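Local coordinates for extracellular protein 11-1 (Passalora fulva, PDB 6ZUS) that is a secreted avirulence effector of a plant-pathogenic fungus, binds zinc ions, and is probably perceived by host resistance proteins, at residues A10-H15 / I75-A80; A46-D51 / W83-G88. One frame throughout, in Å; residues are numbered along the deposited sequence.

Interaction 1: A10-H15 / I75-A80. With ZN (zinc ion), chain G.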
ATOM      1  N   ALA A  10       2.934  -6.956  -2.243  1.00 20.00           N
ATOM      2  CA  ALA A  10       3.427  -5.636  -2.682  1.00 20.87           C
ATOM      3  C   ALA A  10       2.348  -4.610  -2.301  1.00 19.31           C
ATOM      4  O   ALA A  10       1.258  -4.697  -2.840  1.00 20.24           O
ATOM      5  CB  ALA A  10       3.706  -5.621  -4.160  1.00 21.11           C
ATOM      6  N   LEU A  11       2.660  -3.710  -1.382  1.00 19.85           N
ATOM      7  CA  LEU A  11       1.712  -2.687  -0.820  1.00 18.64           C
ATOM      8  C   LEU A  11       2.145  -1.301  -1.286  1.00 17.68           C
ATOM      9  O   LEU A  11       3.381  -1.014  -1.380  1.00 16.99           O
ATOM     10  CB  LEU A  11       1.730  -2.747   0.705  1.00 18.74           C
ATOM     11  CG  LEU A  11       1.257  -4.065   1.327  1.00 18.20           C
ATOM     12  CD1 LEU A  11       1.749  -4.182   2.740  1.00 20.88           C
ATOM     13  CD2 LEU A  11      -0.245  -4.176   1.287  1.00 20.77           C
ATOM     14  N   LYS A  12       1.171  -0.443  -1.485  1.00 17.60           N
ATOM     15  CA  LYS A  12       1.459   0.965  -1.853  1.00 18.00           C
ATOM     16  C   LYS A  12       0.352   1.875  -1.323  1.00 15.75           C
ATOM     17  O   LYS A  12      -0.855   1.555  -1.492  1.00 18.02           O
ATOM     18  CB  LYS A  12       1.670   1.094  -3.361  1.00 18.59           C
ATOM     19  CG  LYS A  12       2.020   2.493  -3.795  1.00 22.89           C
ATOM     20  CD  LYS A  12       2.633   2.543  -5.145  1.00 29.10           C
ATOM     21  CE  LYS A  12       1.659   2.580  -6.269  1.00 34.31           C
ATOM     22  NZ  LYS A  12       2.264   3.288  -7.433  1.00 43.10           N
ATOM     23  N   TRP A  13       0.806   2.885  -0.610  1.00 16.47           N
ATOM     24  CA  TRP A  13      -0.004   3.977  -0.019  1.00 16.57           C
ATOM     25  C   TRP A  13       0.061   5.150  -0.985  1.00 16.98           C
ATOM     26  O   TRP A  13       1.178   5.534  -1.422  1.00 17.66           O
ATOM     27  CB  TRP A  13       0.565   4.329   1.330  1.00 17.78           C
ATOM     28  CG  TRP A  13      -0.206   5.369   2.054  1.00 19.40           C
ATOM     29  CD1 TRP A  13      -1.121   5.163   3.047  1.00 21.15           C
ATOM     30  CD2 TRP A  13      -0.045   6.794   1.916  1.00 18.72           C
ATOM     31  NE1 TRP A  13      -1.550   6.361   3.529  1.00 21.35           N
ATOM     32  CE2 TRP A  13      -0.939   7.385   2.845  1.00 20.62           C
ATOM     33  CE3 TRP A  13       0.754   7.629   1.123  1.00 19.78           C
ATOM     34  CZ2 TRP A  13      -1.050   8.763   2.991  1.00 19.46           C
ATOM     35  CZ3 TRP A  13       0.626   9.002   1.252  1.00 18.80           C
ATOM     36  CH2 TRP A  13      -0.267   9.546   2.170  1.00 20.28           C
ATOM     37  N   VAL A  14      -1.075   5.711  -1.356  1.00 16.41           N
ATOM     38  CA  VAL A  14      -1.125   6.751  -2.417  1.00 17.74           C
ATOM     39  C   VAL A  14      -1.926   7.960  -1.937  1.00 18.55           C
ATOM     40  O   VAL A  14      -3.031   7.767  -1.408  1.00 16.00           O
ATOM     41  CB  VAL A  14      -1.680   6.203  -3.750  1.00 18.30           C
ATOM     42  CG1 VAL A  14      -1.558   7.265  -4.837  1.00 17.48           C
ATOM     43  CG2 VAL A  14      -1.017   4.893  -4.193  1.00 19.34           C
ATOM     44  N   HIS A  15      -1.370   9.152  -2.150  1.00 16.96           N
ATOM     45  CA  HIS A  15      -2.114  10.438  -2.089  1.00 18.11           C
ATOM     46  C   HIS A  15      -2.062  11.073  -3.490  1.00 18.13           C
ATOM     47  O   HIS A  15      -0.969  11.467  -3.906  1.00 17.56           O
ATOM     48  CB  HIS A  15      -1.572  11.366  -0.983  1.00 19.02           C
ATOM     49  CG  HIS A  15      -2.449  12.571  -0.835  1.00 19.40           C
ATOM     50  ND1 HIS A  15      -2.051  13.751  -0.234  1.00 20.86           N
ATOM     51  CD2 HIS A  15      -3.714  12.795  -1.241  1.00 20.58           C
ATOM     52  CE1 HIS A  15      -3.039  14.598  -0.251  1.00 20.81           C
ATOM     53  NE2 HIS A  15      -4.041  14.077  -0.866  1.00 19.11           N
ATOM     54  N   ILE A  75       0.956  12.637  -7.677  1.00 21.21           N
ATOM     55  CA  ILE A  75       0.719  11.304  -7.069  1.00 20.05           C
ATOM     56  C   ILE A  75       1.921  11.026  -6.172  1.00 22.38           C
ATOM     57  O   ILE A  75       3.025  10.921  -6.715  1.00 22.40           O
ATOM     58  CB  ILE A  75       0.446  10.202  -8.094  1.00 21.48           C
ATOM     59  CG1 ILE A  75      -0.747  10.565  -8.986  1.00 22.14           C
ATOM     60  CG2 ILE A  75       0.257   8.866  -7.377  1.00 20.68           C
ATOM     61  CD1 ILE A  75      -0.874   9.706 -10.226  1.00 23.65           C
ATOM     62  N   CYS A  76       1.724  11.101  -4.864  1.00 18.62           N
ATOM     63  CA  CYS A  76       2.778  10.888  -3.845  1.00 19.97           C
ATOM     64  C   CYS A  76       2.519   9.518  -3.231  1.00 22.41           C
ATOM     65  O   CYS A  76       1.384   9.264  -2.820  1.00 18.78           O
ATOM     66  CB  CYS A  76       2.753  12.013  -2.827  1.00 23.97           C
ATOM     67  SG  CYS A  76       3.037  13.570  -3.717  1.00 27.81           S
ATOM     68  N   SER A  77       3.491   8.609  -3.273  1.00 20.14           N
ATOM     69  CA  SER A  77       3.221   7.213  -2.876  1.00 19.27           C
ATOM     70  C   SER A  77       4.430   6.681  -2.131  1.00 22.35           C
ATOM     71  O   SER A  77       5.557   7.240  -2.252  1.00 19.21           O
ATOM     72  CB  SER A  77       2.867   6.371  -4.054  1.00 20.82           C
ATOM     73  OG  SER A  77       3.968   6.307  -4.964  1.00 22.77           O
ATOM     74  N   VAL A  78       4.179   5.671  -1.324  1.00 21.35           N
ATOM     75  CA  VAL A  78       5.292   4.909  -0.691  1.00 19.93           C
ATOM     76  C   VAL A  78       4.905   3.431  -0.781  1.00 21.43           C
ATOM     77  O   VAL A  78       3.718   3.092  -0.545  1.00 18.12           O
ATOM     78  CB  VAL A  78       5.571   5.413   0.726  1.00 20.15           C
ATOM     79  CG1 VAL A  78       4.374   5.326   1.666  1.00 19.39           C
ATOM     80  CG2 VAL A  78       6.778   4.722   1.313  1.00 22.36           C
ATOM     81  N   GLN A  79       5.869   2.600  -1.188  1.00 21.75           N
ATOM     82  CA  GLN A  79       5.620   1.168  -1.425  1.00 22.08           C
ATOM     83  C   GLN A  79       6.639   0.345  -0.635  1.00 22.80           C
ATOM     84  O   GLN A  79       7.760   0.797  -0.390  1.00 22.33           O
ATOM     85  CB  GLN A  79       5.593   0.852  -2.907  1.00 26.79           C
ATOM     86  CG  GLN A  79       6.928   1.084  -3.570  1.00 36.96           C
ATOM     87  CD  GLN A  79       6.755   1.176  -5.067  1.00 45.01           C
ATOM     88  OE1 GLN A  79       6.357   2.223  -5.610  1.00 52.68           O
ATOM     89  NE2 GLN A  79       7.063   0.063  -5.718  1.00 44.61           N
ATOM     90  N   ALA A  80       6.201  -0.827  -0.222  1.00 20.74           N
ATOM     91  CA  ALA A  80       7.026  -1.829   0.461  1.00 20.45           C
ATOM     92  C   ALA A  80       6.332  -3.183   0.307  1.00 22.07           C
ATOM     93  O   ALA A  80       5.105  -3.250   0.003  1.00 21.66           O
ATOM     94  CB  ALA A  80       7.230  -1.419   1.907  1.00 21.01           C
TER
HETATM   95 ZN    ZN G 206      -0.343  14.058   0.825  0.80 21.29          ZN
HETATM   96  O   HOH W   1      -0.818  13.836   3.036  1.00 15.26           O
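Leu11 to His15 pair with Ala80 to Cys76 as two antiparallel strands at the middle of a four-stranded sheet, a worked example of how one strand pairing serves two differently furnished faces. The pairing rests on six backbone hydrogen bonds, two each between Leu11 and Ala80, Trp13 and Val78, and His15 and Cys76. Trp13 N lies 2.9 Å from Val78 O, and the bond from His15 N to Cys76 O is almost straight, at 178°. In the non-hydrogen-bonded pairs CA-H groups also turn to carbonyls, most closely Ser77 CA to Trp13 O at 3.0 Å.

Apolar contact divides by face. On the face of Leu11, Trp13, Val78 and Ala80, Trp13 CB touches Val78 CG1 at 4.0 Å, while the indole packs on Leu34 of helix 31-40 and Leu109 of helix 101-109; Val78 and Ala80 lean on Phe38. On the other face Val14 CG1 meets Ile75 CG2 at 3.5 Å, the two branched side chains crossing at a slant.

Polar side chains share that second face. Lys12 and Gln79 lie side by side and point the same way; Lys12 CD comes to 3.8 Å from Gln79 OE1, and its CG and CD also lie against Ser77 CB. Lys12 NZ has a weak hydrogen bond to a bound glycerol.

Metal binding marks the end of the pairing. His15 has CG anti to its backbone N (chi1 -173°), and its ring leads away from strand 75-80, stacked with Tyr127. Cys76, its strand partner, is tied by a disulfide to Cys29. A zinc ion is held by His15 ND1 at 2.0 Å, with water 1 as a further ligand 2.3 Å from the metal.

Interaction 2: A46-D51 / W83-G88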
ATOM      1  N   ALA A  46      -3.195  -9.486  12.529  1.00 23.78           N
ATOM      2  CA  ALA A  46      -3.390 -10.920  12.814  1.00 24.57           C
ATOM      3  C   ALA A  46      -2.881 -11.779  11.646  1.00 25.29           C
ATOM      4  O   ALA A  46      -2.378 -12.907  11.909  1.00 23.26           O
ATOM      5  CB  ALA A  46      -4.852 -11.177  13.077  1.00 26.71           C
ATOM      6  N   CYS A  47      -3.020 -11.320  10.382  1.00 21.80           N
ATOM      7  CA  CYS A  47      -2.566 -12.063   9.159  1.00 22.42           C
ATOM      8  C   CYS A  47      -1.058 -11.947   8.900  1.00 21.20           C
ATOM      9  O   CYS A  47      -0.572 -12.621   7.969  1.00 21.85           O
ATOM     10  CB  CYS A  47      -3.327 -11.616   7.922  1.00 24.80           C
ATOM     11  SG  CYS A  47      -5.092 -11.961   8.140  1.00 27.34           S
ATOM     12  N   GLN A  48      -0.325 -11.157   9.670  1.00 20.34           N
ATOM     13  CA  GLN A  48       1.128 -10.940   9.433  1.00 20.53           C
ATOM     14  C   GLN A  48       1.922 -12.201   9.872  1.00 21.89           C
ATOM     15  O   GLN A  48       1.757 -12.642  11.020  1.00 21.59           O
ATOM     16  CB  GLN A  48       1.661  -9.722  10.206  1.00 22.31           C
ATOM     17  CG  GLN A  48       2.919  -9.128   9.586  1.00 23.75           C
ATOM     18  CD  GLN A  48       2.631  -8.547   8.209  1.00 23.15           C
ATOM     19  OE1 GLN A  48       1.619  -7.876   8.005  1.00 22.58           O
ATOM     20  NE2 GLN A  48       3.530  -8.803   7.274  1.00 20.49           N
ATOM     21  N   GLY A  49       2.798 -12.726   9.007  1.00 21.46           N
ATOM     22  CA  GLY A  49       3.831 -13.692   9.384  1.00 21.06           C
ATOM     23  C   GLY A  49       5.091 -13.001   9.836  1.00 22.83           C
ATOM     24  O   GLY A  49       5.056 -11.847  10.344  1.00 22.10           O
ATOM     25  N   ALA A  50       6.207 -13.708   9.714  1.00 21.48           N
ATOM     26  CA  ALA A  50       7.517 -13.244  10.207  1.00 21.77           C
ATOM     27  C   ALA A  50       8.152 -12.254   9.210  1.00 21.82           C
ATOM     28  O   ALA A  50       7.653 -12.099   8.049  1.00 21.80           O
ATOM     29  CB  ALA A  50       8.399 -14.447  10.448  1.00 23.71           C
ATOM     30  N   ASP A  51       9.228 -11.616   9.645  1.00 23.33           N
ATOM     31  CA  ASP A  51      10.193 -10.903   8.773  1.00 26.51           C
ATOM     32  C   ASP A  51       9.690  -9.491   8.399  1.00 29.67           C
ATOM     33  O   ASP A  51      10.436  -8.778   7.686  1.00 26.02           O
ATOM     34  CB  ASP A  51      10.575 -11.751   7.554  1.00 26.48           C
ATOM     35  CG  ASP A  51      11.592 -12.844   7.881  1.00 30.83           C
ATOM     36  OD1 ASP A  51      12.459 -12.597   8.752  1.00 33.90           O
ATOM     37  OD2 ASP A  51      11.534 -13.895   7.260  1.00 32.64           O
ATOM     38  N   TRP A  83       6.649  -9.327   3.572  1.00 20.27           N
ATOM     39  CA  TRP A  83       7.349 -10.579   3.176  1.00 22.51           C
ATOM     40  C   TRP A  83       6.483 -11.828   3.367  1.00 21.19           C
ATOM     41  O   TRP A  83       6.529 -12.737   2.468  1.00 21.69           O
ATOM     42  CB  TRP A  83       8.669 -10.690   3.926  1.00 22.05           C
ATOM     43  CG  TRP A  83       9.672  -9.670   3.514  1.00 22.56           C
ATOM     44  CD1 TRP A  83      10.331  -8.813   4.329  1.00 22.86           C
ATOM     45  CD2 TRP A  83      10.207  -9.496   2.191  1.00 25.02           C
ATOM     46  NE1 TRP A  83      11.224  -8.087   3.591  1.00 27.13           N
ATOM     47  CE2 TRP A  83      11.170  -8.479   2.284  1.00 25.58           C
ATOM     48  CE3 TRP A  83       9.971 -10.119   0.950  1.00 28.92           C
ATOM     49  CZ2 TRP A  83      11.879  -8.033   1.169  1.00 29.18           C
ATOM     50  CZ3 TRP A  83      10.662  -9.674  -0.157  1.00 32.24           C
ATOM     51  CH2 TRP A  83      11.612  -8.651  -0.033  1.00 29.25           C
ATOM     52  N   ARG A  84       5.707 -11.888   4.451  1.00 19.29           N
ATOM     53  CA  ARG A  84       4.989 -13.141   4.821  1.00 20.60           C
ATOM     54  C   ARG A  84       3.621 -12.801   5.412  1.00 21.14           C
ATOM     55  O   ARG A  84       3.569 -12.169   6.492  1.00 20.11           O
ATOM     56  CB  ARG A  84       5.835 -13.947   5.813  1.00 21.79           C
ATOM     57  CG  ARG A  84       7.233 -14.276   5.334  1.00 21.27           C
ATOM     58  CD  ARG A  84       7.960 -15.017   6.415  1.00 22.99           C
ATOM     59  NE  ARG A  84       9.376 -15.036   6.099  1.00 23.75           N
ATOM     60  CZ  ARG A  84       9.937 -15.775   5.151  1.00 25.91           C
ATOM     61  NH1 ARG A  84       9.214 -16.615   4.420  1.00 26.39           N
ATOM     62  NH2 ARG A  84      11.252 -15.695   4.981  1.00 28.52           N
ATOM     63  N   VAL A  85       2.578 -13.143   4.665  1.00 21.34           N
ATOM     64  CA  VAL A  85       1.165 -12.859   5.011  1.00 21.85           C
ATOM     65  C   VAL A  85       0.381 -14.177   4.888  1.00 23.64           C
ATOM     66  O   VAL A  85       0.586 -14.916   3.924  1.00 21.02           O
ATOM     67  CB  VAL A  85       0.588 -11.729   4.139  1.00 20.47           C
ATOM     68  CG1 VAL A  85      -0.864 -11.474   4.530  1.00 21.77           C
ATOM     69  CG2 VAL A  85       1.458 -10.479   4.205  1.00 19.87           C
ATOM     70  N   ARG A  86      -0.493 -14.444   5.842  1.00 23.36           N
ATOM     71  CA  ARG A  86      -1.266 -15.708   5.862  1.00 24.33           C
ATOM     72  C   ARG A  86      -2.147 -15.736   4.619  1.00 26.22           C
ATOM     73  O   ARG A  86      -2.472 -14.654   4.068  1.00 25.69           O
ATOM     74  CB  ARG A  86      -2.042 -15.820   7.168  1.00 27.20           C
ATOM     75  CG  ARG A  86      -1.132 -15.939   8.375  1.00 27.06           C
ATOM     76  CD  ARG A  86      -1.997 -16.270   9.529  1.00 31.97           C
ATOM     77  NE  ARG A  86      -1.314 -16.061  10.791  1.00 37.03           N
ATOM     78  CZ  ARG A  86      -0.566 -16.984  11.410  1.00 35.82           C
ATOM     79  NH1 ARG A  86      -0.316 -18.151  10.849  1.00 32.07           N
ATOM     80  NH2 ARG A  86      -0.055 -16.686  12.593  1.00 35.84           N
ATOM     81  N   ASN A  87      -2.485 -16.940   4.183  1.00 28.22           N
ATOM     82  CA  ASN A  87      -3.530 -17.166   3.154  1.00 30.78           C
ATOM     83  C   ASN A  87      -4.877 -17.506   3.794  1.00 30.94           C
ATOM     84  O   ASN A  87      -4.939 -18.225   4.786  1.00 34.12           O
ATOM     85  CB  ASN A  87      -3.085 -18.239   2.163  1.00 37.78           C
ATOM     86  CG  ASN A  87      -2.181 -17.637   1.109  1.00 45.27           C
ATOM     87  OD1 ASN A  87      -2.525 -16.597   0.525  1.00 52.41           O
ATOM     88  ND2 ASN A  87      -1.047 -18.283   0.858  1.00 52.53           N
ATOM     89  N   GLY A  88      -5.944 -17.028   3.187  1.00 32.18           N
ATOM     90  CA  GLY A  88      -7.312 -17.454   3.512  1.00 33.91           C
ATOM     91  C   GLY A  88      -7.882 -16.632   4.642  1.00 31.78           C
ATOM     92  O   GLY A  88      -7.668 -15.402   4.664  1.00 38.38           O
TER
HETATM   93  O   HOH W   2       6.038 -10.130   6.880  1.00 20.62           O
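Cys47 and Arg86 open the close-packed half of this contact, a useful example of a loop anchored firmly at one end and by charge at the other. Arg86 N donates to Cys47 O over 2.8 Å, and the same oxygen is approached by Val85 CA at 3.4 Å. Val85, a buried residue, sets CG1 against Cys47 CB, while Cys47 SG is bonded to Cys99, so this part of the loop is fastened covalently as well. Two residues on, Gly49 N gives a hydrogen bond of 2.7 Å to Arg84 O, reaching it from 41° above the carbonyl plane.

Together these two bonds frame a single beta bridge, Gln48 with Val85, by which the loop between helix 31-40 and strand 57-64 docks on the C-terminal end of strand 71-86, running roughly antiparallel to it. Gln48 CB points away from the strand, but the chain bends at chi2 (65°), and NE2 comes to 4.1 Å from Val85 CG2. Water 2 links loop to strand: it accepts from Gln48 NE2 and Arg84 N and donates to Ala50 O, while Gln48 OE1 is engaged by Tyr104 OH.

Toward solvent, backbone pairing gives way to a charged side-chain grip. Arg84, extended from CG to NE, runs its CD past Ala50 O at 3.4 Å and then grips Asp51 side-on: NE at 2.7 Å and NH2 at 2.9 Å both donate to OD2, the carboxylate and guanidinium planes standing 49° apart. NH1 is occupied by the backbone oxygen of His139, which leaves the arginine braced between the loop and the chain's C-terminal tail. Beyond it the exposed Trp83 ring meets the loop at its edge, with CD1 3.4 Å from Asp51 O in the ring plane.

Overall arrangement
The two contacts sit on the same long strand, 71-86: interaction 1 pairs its middle with strand 6-20, and interaction 2 docks a loop on its far end, their centres about 20 Å apart. Along the chain the segments alternate, 10-15, 46-51, 75-80, 83-88; 75-80 and 83-88 nearly adjoin in sequence, and the two contacts do not otherwise touch. Each is near a different metal site. Interaction 1 carries its zinc through His15; interaction 2 lies beside the site of His2, His139 and Gln143, with the Arg84 side chain about 7 Å from a zinc ion and about 4 Å from the His139 side chain, and the Asp51 side chain about 8 Å from that of Gln143.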